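Local coordinates for protein intracellular exo-alpha-(1->5)-L-arabinofuranosidase (PDB 2Y2W) that hydrolyses terminal alpha-(1->5)-linked L-arabinofuranosyl residues from arabinans and also acts on arabinoxylan, helping to break down plant cell-wall polysaccharides, at residues T106-P111 against D150-W155; P60-G65 against I207-I212; L439-Q444 against T478-A483; S390-L395 against Y432-A437; I417-E420 against P424-R427. All blocks are in the same frame, centred on the assembly; numbering follows the deposited sequence.

Contact 1 (T106-P111 against D150-W155)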
# COMPACT_ATOMS: atom_id res chain seq x y z
N THR D 106 22.75 -11.53 25.52
CA THR D 106 21.53 -12.20 26.00
C THR D 106 20.44 -12.26 24.94
O THR D 106 19.60 -13.16 24.96
CB THR D 106 20.95 -11.47 27.22
OG1 THR D 106 20.73 -10.10 26.88
CG2 THR D 106 21.89 -11.56 28.41
N CYS D 107 20.44 -11.29 24.03
CA CYS D 107 19.39 -11.13 23.04
C CYS D 107 19.98 -10.57 21.76
O CYS D 107 20.71 -9.58 21.79
CB CYS D 107 18.30 -10.20 23.57
SG CYS D 107 16.95 -9.86 22.42
N VAL D 108 19.68 -11.20 20.63
CA VAL D 108 20.26 -10.82 19.35
C VAL D 108 19.19 -10.40 18.35
O VAL D 108 18.21 -11.12 18.13
CB VAL D 108 21.13 -11.96 18.75
CG1 VAL D 108 21.86 -11.47 17.50
CG2 VAL D 108 22.13 -12.48 19.77
N ARG D 109 19.39 -9.24 17.74
CA ARG D 109 18.47 -8.69 16.75
C ARG D 109 18.76 -9.27 15.36
O ARG D 109 19.92 -9.36 14.95
CB ARG D 109 18.54 -7.17 16.75
CG ARG D 109 17.50 -6.47 15.91
CD ARG D 109 17.38 -5.01 16.31
NE ARG D 109 16.50 -4.26 15.42
CZ ARG D 109 16.92 -3.39 14.51
NH1 ARG D 109 18.22 -3.15 14.36
NH2 ARG D 109 16.03 -2.76 13.75
N TYR D 110 17.70 -9.66 14.66
CA TYR D 110 17.80 -10.40 13.40
C TYR D 110 16.54 -10.15 12.57
O TYR D 110 15.46 -10.00 13.13
CB TYR D 110 17.94 -11.90 13.71
CG TYR D 110 18.12 -12.79 12.50
CD1 TYR D 110 19.37 -12.94 11.89
CD2 TYR D 110 17.05 -13.50 11.96
CE1 TYR D 110 19.54 -13.75 10.78
CE2 TYR D 110 17.21 -14.32 10.86
CZ TYR D 110 18.46 -14.44 10.27
OH TYR D 110 18.62 -15.25 9.17
N PRO D 111 16.68 -10.08 11.22
CA PRO D 111 17.90 -10.14 10.42
C PRO D 111 18.39 -8.76 9.94
O PRO D 111 19.27 -8.70 9.09
CB PRO D 111 17.48 -10.99 9.23
CG PRO D 111 16.02 -10.66 9.04
CD PRO D 111 15.48 -10.13 10.36
N ASP D 150 14.63 -20.29 10.37
CA ASP D 150 14.79 -21.68 10.81
C ASP D 150 16.19 -21.90 11.39
O ASP D 150 16.35 -22.46 12.47
CB ASP D 150 14.59 -22.65 9.63
CG ASP D 150 13.12 -22.82 9.24
OD1 ASP D 150 12.22 -22.51 10.05
OD2 ASP D 150 12.87 -23.30 8.10
N ASP D 151 17.20 -21.42 10.66
CA ASP D 151 18.60 -21.64 11.00
C ASP D 151 19.06 -20.74 12.14
O ASP D 151 19.76 -21.20 13.05
CB ASP D 151 19.49 -21.44 9.77
CG ASP D 151 19.16 -22.42 8.65
OD1 ASP D 151 19.35 -23.64 8.84
OD2 ASP D 151 18.73 -21.96 7.57
N PHE D 152 18.67 -19.47 12.10
CA PHE D 152 19.03 -18.54 13.17
C PHE D 152 18.38 -18.91 14.50
O PHE D 152 18.94 -18.63 15.56
CB PHE D 152 18.71 -17.08 12.80
CG PHE D 152 19.29 -16.08 13.76
CD1 PHE D 152 20.62 -15.72 13.69
CD2 PHE D 152 18.50 -15.53 14.77
CE1 PHE D 152 21.16 -14.81 14.59
CE2 PHE D 152 19.03 -14.63 15.67
CZ PHE D 152 20.36 -14.26 15.58
N TYR D 153 17.21 -19.54 14.44
CA TYR D 153 16.58 -20.11 15.62
C TYR D 153 17.48 -21.18 16.25
O TYR D 153 17.70 -21.18 17.46
CB TYR D 153 15.21 -20.71 15.29
CG TYR D 153 14.64 -21.53 16.43
CD1 TYR D 153 14.09 -20.90 17.55
CD2 TYR D 153 14.67 -22.92 16.40
CE1 TYR D 153 13.58 -21.65 18.61
CE2 TYR D 153 14.17 -23.67 17.46
CZ TYR D 153 13.62 -23.03 18.55
OH TYR D 153 13.12 -23.77 19.60
N ARG D 154 17.99 -22.08 15.41
CA ARG D 154 18.90 -23.12 15.85
C ARG D 154 20.18 -22.53 16.43
O ARG D 154 20.69 -23.02 17.44
CB ARG D 154 19.22 -24.09 14.70
CG ARG D 154 18.10 -25.10 14.43
CD ARG D 154 18.51 -26.11 13.37
NE ARG D 154 18.31 -25.61 12.01
CZ ARG D 154 17.25 -25.88 11.26
NH1 ARG D 154 16.27 -26.65 11.72
NH2 ARG D 154 17.16 -25.38 10.03
N TRP D 155 20.67 -21.46 15.81
CA TRP D 155 21.85 -20.76 16.31
C TRP D 155 21.58 -20.15 17.69
O TRP D 155 22.40 -20.26 18.60
CB TRP D 155 22.30 -19.67 15.33
CG TRP D 155 23.61 -19.03 15.72
CD1 TRP D 155 24.86 -19.42 15.34
CD2 TRP D 155 23.79 -17.90 16.58
NE1 TRP D 155 25.80 -18.61 15.91
CE2 TRP D 155 25.17 -17.66 16.68
CE3 TRP D 155 22.91 -17.06 17.29
CZ2 TRP D 155 25.71 -16.62 17.44
CZ3 TRP D 155 23.44 -16.03 18.05
CH2 TRP D 155 24.83 -15.82 18.12
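The rings of Tyr110 and Phe152 lie flat against each other in an offset stack, their planes 3° apart and their centroids 4.0 Å. The side chains run head to tail, so each ring also receives the other's methylene: Tyr110 CB sits over the Phe152 face, 3.9 Å from its centroid, and Phe152 CB makes the reciprocal CH-pi contact over the Tyr110 ring. With CG anti to the backbone N (chi1 -177°), Tyr110 reaches from the strand toward the helix; its opposite face carries CB of Pro111, a residue preceded by a cis peptide bond, and the phenol ring is thereby sandwiched. Val108 works at the edges: CG1 meets Phe152 CZ near the ring plane at 3.7 Å, while CG2 comes to the rim of the Trp155 indole at CZ3. This is the strand-to-helix layer of a (beta/alpha)8 barrel, helix 149-159 belonging to the beta-alpha-beta crossover from strand 107-110 to strand 162-167, its 150-155 segment running antiparallel to strand 107-110, at 167°. A leucine replacing Tyr110 would probably leave Phe152 without its stacking partner and His70 NE2 without the hydroxyl it hydrogen-bonds. Strand and helix thus meet here through dispersion and CH-pi forces, with the phenol oxygen satisfied by His70.

Contact 2 (P60-G65 against I207-I212)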
# COMPACT_ATOMS: atom_id res chain seq x y z
N PRO D 60 18.20 -4.41 33.45
CA PRO D 60 17.58 -5.35 32.51
C PRO D 60 18.64 -6.19 31.79
O PRO D 60 19.65 -5.65 31.35
CB PRO D 60 16.84 -4.44 31.53
CG PRO D 60 17.58 -3.15 31.58
CD PRO D 60 18.13 -3.02 32.97
N PRO D 61 18.42 -7.51 31.69
CA PRO D 61 19.33 -8.38 30.94
C PRO D 61 19.40 -8.08 29.44
O PRO D 61 20.38 -8.44 28.79
CB PRO D 61 18.74 -9.78 31.17
CG PRO D 61 18.03 -9.67 32.47
CD PRO D 61 17.45 -8.29 32.48
N ARG D 62 18.37 -7.42 28.90
CA ARG D 62 18.30 -7.10 27.48
C ARG D 62 19.21 -5.93 27.08
O ARG D 62 19.43 -5.69 25.89
CB ARG D 62 16.87 -6.79 27.05
CG ARG D 62 15.99 -8.02 26.86
CD ARG D 62 14.87 -7.72 25.89
NE ARG D 62 13.89 -8.79 25.84
CZ ARG D 62 12.64 -8.69 26.27
NH1 ARG D 62 12.19 -7.56 26.80
NH2 ARG D 62 11.83 -9.73 26.17
N LEU D 63 19.73 -5.23 28.08
CA LEU D 63 20.68 -4.14 27.85
C LEU D 63 21.98 -4.64 27.23
O LEU D 63 22.70 -3.88 26.58
CB LEU D 63 20.96 -3.40 29.16
CG LEU D 63 21.35 -1.92 29.06
CD1 LEU D 63 20.16 -1.08 28.63
CD2 LEU D 63 21.89 -1.42 30.38
N PHE D 64 22.27 -5.93 27.42
CA PHE D 64 23.47 -6.54 26.87
C PHE D 64 23.17 -7.39 25.63
O PHE D 64 23.73 -8.47 25.45
CB PHE D 64 24.21 -7.35 27.95
CG PHE D 64 24.46 -6.57 29.21
CD1 PHE D 64 25.38 -5.51 29.21
CD2 PHE D 64 23.79 -6.87 30.38
CE1 PHE D 64 25.61 -4.78 30.37
CE2 PHE D 64 24.01 -6.15 31.54
CZ PHE D 64 24.93 -5.10 31.54
N GLY D 65 22.28 -6.88 24.79
CA GLY D 65 21.94 -7.55 23.54
C GLY D 65 22.83 -7.11 22.39
O GLY D 65 23.53 -6.10 22.48
N ILE D 207 9.11 -16.32 20.08
CA ILE D 207 9.74 -15.02 19.89
C ILE D 207 8.81 -13.93 20.42
O ILE D 207 7.72 -13.71 19.89
CB ILE D 207 10.13 -14.80 18.41
CG1 ILE D 207 11.15 -15.87 17.98
CG2 ILE D 207 10.70 -13.39 18.20
CD1 ILE D 207 11.51 -15.86 16.51
N LYS D 208 9.24 -13.29 21.51
CA LYS D 208 8.48 -12.25 22.20
C LYS D 208 8.65 -10.87 21.59
O LYS D 208 7.67 -10.18 21.30
CB LYS D 208 8.90 -12.18 23.67
CG LYS D 208 7.98 -12.88 24.65
CD LYS D 208 8.51 -12.71 26.07
CE LYS D 208 7.48 -13.10 27.11
NZ LYS D 208 7.96 -12.82 28.49
N MET D 209 9.91 -10.47 21.40
CA MET D 209 10.24 -9.12 20.98
C MET D 209 10.39 -9.01 19.46
O MET D 209 11.19 -9.72 18.84
CB MET D 209 11.52 -8.65 21.69
CG MET D 209 11.70 -7.15 21.75
SD MET D 209 13.03 -6.71 22.88
CE MET D 209 13.18 -4.95 22.56
N TRP D 210 9.60 -8.11 18.87
CA TRP D 210 9.55 -7.92 17.42
C TRP D 210 9.78 -6.46 17.05
O TRP D 210 9.22 -5.56 17.68
CB TRP D 210 8.20 -8.37 16.86
CG TRP D 210 7.92 -9.84 16.96
CD1 TRP D 210 7.67 -10.54 18.10
CD2 TRP D 210 7.83 -10.77 15.88
NE1 TRP D 210 7.44 -11.86 17.80
CE2 TRP D 210 7.53 -12.03 16.45
CE3 TRP D 210 7.97 -10.67 14.49
CZ2 TRP D 210 7.38 -13.18 15.67
CZ3 TRP D 210 7.82 -11.81 13.72
CH2 TRP D 210 7.52 -13.05 14.32
N CYS D 211 10.58 -6.24 16.01
CA CYS D 211 10.79 -4.91 15.46
C CYS D 211 9.95 -4.71 14.20
O CYS D 211 10.14 -5.39 13.19
CB CYS D 211 12.27 -4.66 15.16
SG CYS D 211 13.32 -4.75 16.61
N ILE D 212 9.01 -3.77 14.28
CA ILE D 212 8.12 -3.48 13.16
C ILE D 212 8.82 -2.53 12.19
O ILE D 212 8.72 -1.30 12.30
CB ILE D 212 6.76 -2.93 13.64
CG1 ILE D 212 6.17 -3.85 14.71
CG2 ILE D 212 5.79 -2.80 12.47
CD1 ILE D 212 5.17 -3.19 15.63
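Arg62 reaches out alongside Met209, the two chains coming from opposite ends. Its CB points toward strand 209-212, and CG, anti to the carbonyl carbon (chi1 -77°), starts a chain that stays extended as far as NE. Arg62 CD is the first atom to touch, 3.7 Å from Met209 SD. NE lies equally near that sulfur, and Arg62 CZ follows at 3.9 Å from Met209 SD, because the thioether rests over one face of the guanidinium, displaced toward its rim. Met209 gets there by a straight chain of its own, CG anti to the backbone N and extended beyond. All this happens at the N-terminal end of the (beta/alpha)8 barrel: Arg62 precedes the first barrel strand, 65-67, and Met209 opens the fourth, so the arginine reaches across the barrel floor, at the end away from the strand C-termini where enzymes of this fold carry their active sites. Ser404 of strand 402-408 touches both side chains. Arg62 NH1 is 4.1 Å from Met209 SD. Arg62 NH2, at the tip, forms salt bridges with Glu162 and Glu249, and near the guanidinium plane it has Lys208 CD at 4.5 Å. Lys208 NZ stands 5.5 Å from Arg62 NH2, a like-charge approach that the two carboxylates on the arginine probably soften.

Contact 3 (L439-Q444 against T478-A483)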
# COMPACT_ATOMS: atom_id res chain seq x y z
N LEU D 439 28.71 -9.46 32.24
CA LEU D 439 28.87 -10.58 33.17
C LEU D 439 28.80 -10.21 34.66
O LEU D 439 28.68 -11.09 35.51
CB LEU D 439 30.16 -11.36 32.88
CG LEU D 439 30.18 -12.30 31.67
CD1 LEU D 439 31.60 -12.77 31.38
CD2 LEU D 439 29.25 -13.50 31.87
N HIS D 440 28.86 -8.91 34.98
CA HIS D 440 28.94 -8.49 36.38
C HIS D 440 27.98 -7.37 36.82
O HIS D 440 27.71 -7.22 38.01
CB HIS D 440 30.38 -8.14 36.76
CG HIS D 440 31.33 -9.29 36.59
ND1 HIS D 440 31.43 -10.31 37.51
CD2 HIS D 440 32.20 -9.59 35.60
CE1 HIS D 440 32.34 -11.18 37.10
NE2 HIS D 440 32.82 -10.76 35.94
N ALA D 441 27.47 -6.60 35.86
CA ALA D 441 26.49 -5.56 36.18
C ALA D 441 25.14 -6.19 36.52
O ALA D 441 24.27 -6.33 35.66
CB ALA D 441 26.36 -4.56 35.04
N ARG D 442 24.99 -6.58 37.79
CA ARG D 442 23.78 -7.25 38.26
C ARG D 442 23.09 -6.47 39.37
O ARG D 442 23.70 -5.61 40.01
CB ARG D 442 24.12 -8.66 38.76
CG ARG D 442 24.62 -9.63 37.68
CD ARG D 442 23.53 -10.00 36.68
NE ARG D 442 23.79 -11.29 36.04
CZ ARG D 442 24.55 -11.46 34.96
NH1 ARG D 442 25.15 -10.43 34.38
NH2 ARG D 442 24.72 -12.68 34.46
N GLY D 443 21.82 -6.78 39.59
CA GLY D 443 21.04 -6.18 40.68
C GLY D 443 20.48 -4.82 40.34
O GLY D 443 19.70 -4.68 39.40
N GLN D 444 20.87 -3.82 41.13
CA GLN D 444 20.39 -2.45 40.96
C GLN D 444 21.48 -1.54 40.40
O GLN D 444 22.67 -1.74 40.66
CB GLN D 444 19.89 -1.89 42.30
CG GLN D 444 18.65 -2.58 42.87
CD GLN D 444 17.34 -2.01 42.34
OE1 GLN D 444 17.32 -1.01 41.61
NE2 GLN D 444 16.23 -2.65 42.70
N THR D 478 27.86 -7.95 46.04
CA THR D 478 28.53 -7.80 44.73
C THR D 478 27.61 -7.21 43.65
O THR D 478 26.56 -7.78 43.37
CB THR D 478 29.20 -9.13 44.22
OG1 THR D 478 29.92 -8.88 43.01
CG2 THR D 478 28.17 -10.25 43.99
N GLY D 479 27.99 -6.08 43.05
CA GLY D 479 29.22 -5.36 43.38
C GLY D 479 30.12 -5.10 42.18
O GLY D 479 31.03 -5.88 41.90
N LEU D 480 29.86 -4.00 41.47
CA LEU D 480 30.69 -3.58 40.33
C LEU D 480 30.69 -2.07 40.09
O LEU D 480 29.64 -1.42 40.13
CB LEU D 480 30.27 -4.31 39.04
CG LEU D 480 30.94 -3.90 37.72
CD1 LEU D 480 32.37 -4.42 37.61
CD2 LEU D 480 30.11 -4.35 36.53
N LEU D 481 31.89 -1.53 39.85
CA LEU D 481 32.06 -0.14 39.44
C LEU D 481 32.75 -0.05 38.08
O LEU D 481 33.81 -0.64 37.87
CB LEU D 481 32.85 0.65 40.49
CG LEU D 481 33.40 2.04 40.10
CD1 LEU D 481 32.29 3.08 39.98
CD2 LEU D 481 34.45 2.52 41.09
N LEU D 482 32.13 0.69 37.17
CA LEU D 482 32.71 0.98 35.86
C LEU D 482 32.93 2.48 35.73
O LEU D 482 32.01 3.26 35.99
CB LEU D 482 31.78 0.49 34.74
CG LEU D 482 31.38 -0.99 34.69
CD1 LEU D 482 30.07 -1.17 33.94
CD2 LEU D 482 32.47 -1.84 34.06
N ALA D 483 34.14 2.88 35.35
CA ALA D 483 34.47 4.29 35.21
C ALA D 483 35.33 4.59 33.98
O ALA D 483 36.13 3.76 33.55
CB ALA D 483 35.16 4.81 36.47
O HOH W 1 26.28 -5.74 40.44
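A single water ties His440, Arg442 and Gly479 together. It donates to Arg442 O at 2.6 Å and to His440 O at 3.2 Å, and accepts from Gly479 N at 3.1 Å, so two carbonyls of one segment are joined to an amide of the other although no direct hydrogen bond crosses between them. His440 O is held a second time by Arg442 N, through the weak short-range bond of an inverse gamma turn centred on Ala441. That turn takes the chain out of helix 431-440, through Gly443 with its positive phi, and into strand 444-456 of the C-terminal beta-sandwich typical of family 51 arabinofuranosidases; strand 478-485 belongs to the same mixed sheet. Gly479 follows a cis peptide, and its phi of 126° suits a residue without a side chain, since a beta carbon there would be crowded by Thr478 OG1.

Beside the water the contact turns apolar, and Leu480 carries it. Its CG stands anti to the backbone N (chi1 174°), sending CD2 onto the flat face of the peptide that joins His440 to Ala441: CD2 is 3.5 Å from Ala441 N and 3.7 Å from His440 C. The same methyl also brushes both beta carbons, His440 CB at 3.8 Å and Ala441 CB at 4.0 Å. From CB onward the histidine turns off, its imidazole leading away from Leu480 and its side chain touching Glu563 of strand 558-564. Ala441 packs also on Thr471 of strand 462-473 and on Phe64.

Contact 4 (S390-L395 against Y432-A437)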
# COMPACT_ATOMS: atom_id res chain seq x y z
N SER D 390 32.01 4.09 27.98
CA SER D 390 31.25 5.23 28.51
C SER D 390 29.79 5.23 28.04
O SER D 390 28.91 5.69 28.76
CB SER D 390 31.92 6.56 28.17
OG SER D 390 31.78 6.89 26.80
N LEU D 391 29.55 4.73 26.83
CA LEU D 391 28.19 4.59 26.31
C LEU D 391 27.39 3.59 27.14
O LEU D 391 26.24 3.84 27.49
CB LEU D 391 28.19 4.18 24.83
CG LEU D 391 28.71 5.17 23.77
CD1 LEU D 391 28.73 4.50 22.41
CD2 LEU D 391 27.89 6.45 23.72
N MET D 392 28.02 2.46 27.47
CA MET D 392 27.44 1.45 28.34
C MET D 392 27.12 2.01 29.73
O MET D 392 26.08 1.68 30.31
CB MET D 392 28.37 0.23 28.45
CG MET D 392 27.83 -0.92 29.30
SD MET D 392 26.17 -1.48 28.84
CE MET D 392 26.51 -2.30 27.28
N ILE D 393 28.01 2.86 30.24
CA ILE D 393 27.80 3.56 31.52
C ILE D 393 26.56 4.45 31.47
O ILE D 393 25.74 4.42 32.40
CB ILE D 393 29.06 4.38 31.93
CG1 ILE D 393 30.18 3.44 32.41
CG2 ILE D 393 28.73 5.42 33.01
CD1 ILE D 393 31.55 4.08 32.52
N THR D 394 26.41 5.21 30.39
CA THR D 394 25.23 6.07 30.20
C THR D 394 23.96 5.23 30.08
O THR D 394 22.90 5.61 30.60
CB THR D 394 25.38 6.99 28.96
OG1 THR D 394 26.55 7.79 29.10
CG2 THR D 394 24.17 7.91 28.80
N LEU D 395 24.07 4.08 29.41
CA LEU D 395 22.95 3.15 29.28
C LEU D 395 22.54 2.60 30.64
O LEU D 395 21.35 2.53 30.95
CB LEU D 395 23.30 2.01 28.32
CG LEU D 395 23.33 2.29 26.81
CD1 LEU D 395 24.03 1.16 26.07
CD2 LEU D 395 21.93 2.52 26.25
N TYR D 432 36.13 -6.14 25.41
CA TYR D 432 36.43 -6.22 26.84
C TYR D 432 35.56 -5.34 27.76
O TYR D 432 35.21 -5.79 28.85
CB TYR D 432 37.93 -5.97 27.08
CG TYR D 432 38.84 -6.92 26.32
CD1 TYR D 432 39.08 -8.21 26.80
CD2 TYR D 432 39.45 -6.53 25.13
CE1 TYR D 432 39.91 -9.09 26.10
CE2 TYR D 432 40.28 -7.41 24.43
CZ TYR D 432 40.51 -8.68 24.92
OH TYR D 432 41.33 -9.55 24.24
N PRO D 433 35.21 -4.11 27.34
CA PRO D 433 34.30 -3.33 28.18
C PRO D 433 32.88 -3.89 28.20
O PRO D 433 32.17 -3.73 29.20
CB PRO D 433 34.31 -1.94 27.52
CG PRO D 433 35.53 -1.90 26.70
CD PRO D 433 35.72 -3.30 26.22
N PHE D 434 32.47 -4.53 27.10
CA PHE D 434 31.14 -5.12 27.01
C PHE D 434 31.03 -6.37 27.88
O PHE D 434 30.09 -6.50 28.67
CB PHE D 434 30.78 -5.45 25.55
CG PHE D 434 29.33 -5.78 25.34
CD1 PHE D 434 28.86 -7.08 25.48
CD2 PHE D 434 28.42 -4.78 25.00
CE1 PHE D 434 27.52 -7.39 25.29
CE2 PHE D 434 27.08 -5.07 24.81
CZ PHE D 434 26.62 -6.38 24.95
N ALA D 435 31.99 -7.28 27.74
CA ALA D 435 32.03 -8.52 28.52
C ALA D 435 31.93 -8.28 30.02
O ALA D 435 31.10 -8.88 30.70
CB ALA D 435 33.29 -9.31 28.19
N GLU D 436 32.76 -7.37 30.54
CA GLU D 436 32.75 -7.03 31.96
C GLU D 436 31.40 -6.52 32.45
O GLU D 436 30.93 -6.93 33.51
CB GLU D 436 33.85 -6.00 32.28
CG GLU D 436 35.12 -6.62 32.85
CD GLU D 436 34.93 -7.17 34.26
OE1 GLU D 436 34.16 -6.57 35.05
OE2 GLU D 436 35.55 -8.21 34.58
N ALA D 437 30.79 -5.62 31.68
CA ALA D 437 29.48 -5.09 32.02
C ALA D 437 28.41 -6.17 31.92
O ALA D 437 27.53 -6.26 32.77
CB ALA D 437 29.13 -3.91 31.12
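Met392 overlaps helix 431-440 at two places, its CG on the methyl of Ala437 and its CE against the ring of Phe434. The two helices are neighbours in the outer layer of the (beta/alpha)8 barrel: helix 382-397 lies on the crossover from strand 335-341 to the last barrel strand, 402-408, and helix 431-440 comes after that last strand. Their backbones approach closely here, the CA atoms of Met392 and Phe434 being 7.7 Å apart, and small Ala437 lets the methionine shaft settle directly on the helix surface, Met392 CG to Ala437 CB at 3.7 Å.

The shape of Met392 explains how one residue serves both partners. CG is anti to the backbone N, which points the chain at the other helix; then chi2 (53°) and chi3 (71°) both bend, folding the thioether over so that CE swings across to the phenyl group. Phe434 meets it halfway: its beta carbon leaves the helix beside the contact, and with CG anti to its own backbone N the end of the ring comes nearer to Met392. The two side chains cross at a slant.

Phe64, from the loop leading into the first barrel strand, packs on the same spot, touching both Met392 and Ala437, while Trp341 of strand 335-341 touches Met392 from the barrel side. Ala437 also leans on Leu482 of the beta-sandwich, so this spot joins the barrel helices to the C-terminal domain. No polar atom bonds across the pair; Met392 CE ends 3.8 Å from Phe434 CE2 and 3.9 Å from Phe434 CD2.

Contact 5 (I417-E420 against P424-R427)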
# COMPACT_ATOMS: atom_id res chain seq x y z
N ILE D 417 33.81 -9.15 17.97
CA ILE D 417 34.33 -10.43 17.53
C ILE D 417 34.63 -10.35 16.04
O ILE D 417 33.74 -10.08 15.23
CB ILE D 417 33.33 -11.57 17.79
CG1 ILE D 417 32.88 -11.58 19.26
CG2 ILE D 417 33.94 -12.92 17.40
CD1 ILE D 417 31.64 -12.42 19.53
N MET D 418 35.89 -10.58 15.68
CA MET D 418 36.30 -10.70 14.29
C MET D 418 36.60 -12.16 13.99
O MET D 418 37.23 -12.84 14.80
CB MET D 418 37.53 -9.85 14.01
CG MET D 418 37.25 -8.36 13.81
SD MET D 418 36.35 -7.99 12.28
CE MET D 418 37.54 -8.45 11.02
N ALA D 419 36.14 -12.64 12.84
CA ALA D 419 36.34 -14.03 12.44
C ALA D 419 36.93 -14.12 11.03
O ALA D 419 36.32 -13.66 10.06
CB ALA D 419 35.04 -14.80 12.54
N GLU D 420 38.12 -14.71 10.92
CA GLU D 420 38.82 -14.84 9.64
C GLU D 420 38.47 -16.12 8.88
O GLU D 420 38.12 -17.13 9.49
CB GLU D 420 40.34 -14.75 9.85
CG GLU D 420 40.91 -13.33 9.71
CD GLU D 420 40.63 -12.45 10.92
OE1 GLU D 420 40.34 -13.00 12.00
OE2 GLU D 420 40.70 -11.21 10.78
N PRO D 424 41.14 -18.27 12.71
CA PRO D 424 40.77 -17.97 14.09
C PRO D 424 39.70 -16.88 14.23
O PRO D 424 39.43 -16.14 13.28
CB PRO D 424 42.08 -17.48 14.69
CG PRO D 424 42.78 -16.83 13.56
CD PRO D 424 42.39 -17.59 12.32
N ALA D 425 39.10 -16.82 15.41
CA ALA D 425 38.25 -15.71 15.81
C ALA D 425 38.91 -15.03 17.00
O ALA D 425 39.45 -15.70 17.88
CB ALA D 425 36.87 -16.20 16.17
N TRP D 426 38.89 -13.70 17.01
CA TRP D 426 39.58 -12.94 18.04
C TRP D 426 38.77 -11.75 18.56
O TRP D 426 37.81 -11.31 17.91
CB TRP D 426 40.96 -12.48 17.55
CG TRP D 426 40.96 -11.73 16.24
CD1 TRP D 426 41.02 -12.28 14.99
CD2 TRP D 426 40.91 -10.31 16.05
NE1 TRP D 426 41.00 -11.29 14.03
CE2 TRP D 426 40.93 -10.07 14.66
CE3 TRP D 426 40.85 -9.22 16.93
CZ2 TRP D 426 40.90 -8.78 14.12
CZ3 TRP D 426 40.81 -7.94 16.39
CH2 TRP D 426 40.83 -7.73 15.00
N ARG D 427 39.16 -11.26 19.73
CA ARG D 427 38.47 -10.16 20.40
C ARG D 427 39.05 -8.82 19.99
O ARG D 427 40.27 -8.64 19.99
CB ARG D 427 38.58 -10.31 21.92
CG ARG D 427 38.12 -11.65 22.47
CD ARG D 427 38.77 -11.92 23.82
NE ARG D 427 38.49 -13.27 24.30
CZ ARG D 427 39.18 -14.36 23.95
NH1 ARG D 427 40.20 -14.28 23.10
NH2 ARG D 427 38.84 -15.54 24.45
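Strands 417-419 and 425-427 run antiparallel, their axes 4.7 Å apart at the closest, with Met418 and Trp426 as the hydrogen-bonded pair: Met418 N gives to Trp426 O at 3.0 Å, and Trp426 N to Met418 O at 2.9 Å. This is a two-stranded beta hairpin, set in the connection between the last barrel strand, 402-408, and helix 431-440; Glu420 N bonding Pro424 O at 3.1 Å continues the ladder toward its turn. Ile417, Ala419, Ala425 and Arg427 share one face, where Ile417, Ala419 and Arg427 pack on helix 94-103. On the other face Met418 and Trp426 leave the sheet together, with Met418 CB over the six-membered ring, 3.8 Å from its centroid. The indole CG sits between the backbone N and the carbonyl carbon (chi1 53°), which lays the ring along the hairpin with its NE1 edge turned to Glu420. A leucine at Trp426 would probably uncover Met418 CB and leave the Glu420 carboxylate without its indole donor. The carboxylate plane is tilted 13° to that of the ring, and NE1 divides its hydrogen between both oxygens in two weak bonds: Glu420 OE1 is nearer, 2.7 Å from Trp426 NE1 but bent to 128°, while Glu420 OE2 is 3.3 Å from NE1 and straighter.

In the fold
Contacts 1 and 2 share the barrel sheet and touch through Thr106 and Pro61, but contact 1 is a buried aromatic layer outside the strands, whereas contact 2 is partly buried and sets a charged arginine against a sulfur at the barrel floor. Contacts 3 and 4 both use helix 431-440, with centres about 10 Å apart; contact 4 is wholly apolar between helices, while contact 3, also buried, adds a bridging water where the helix gives way to the sandwich. Phe64 joins contact 2 to both. Contact 5 is also partly buried, and it differs in being held by backbone bonds between strands; it touches contact 4 through Arg427 and Tyr432.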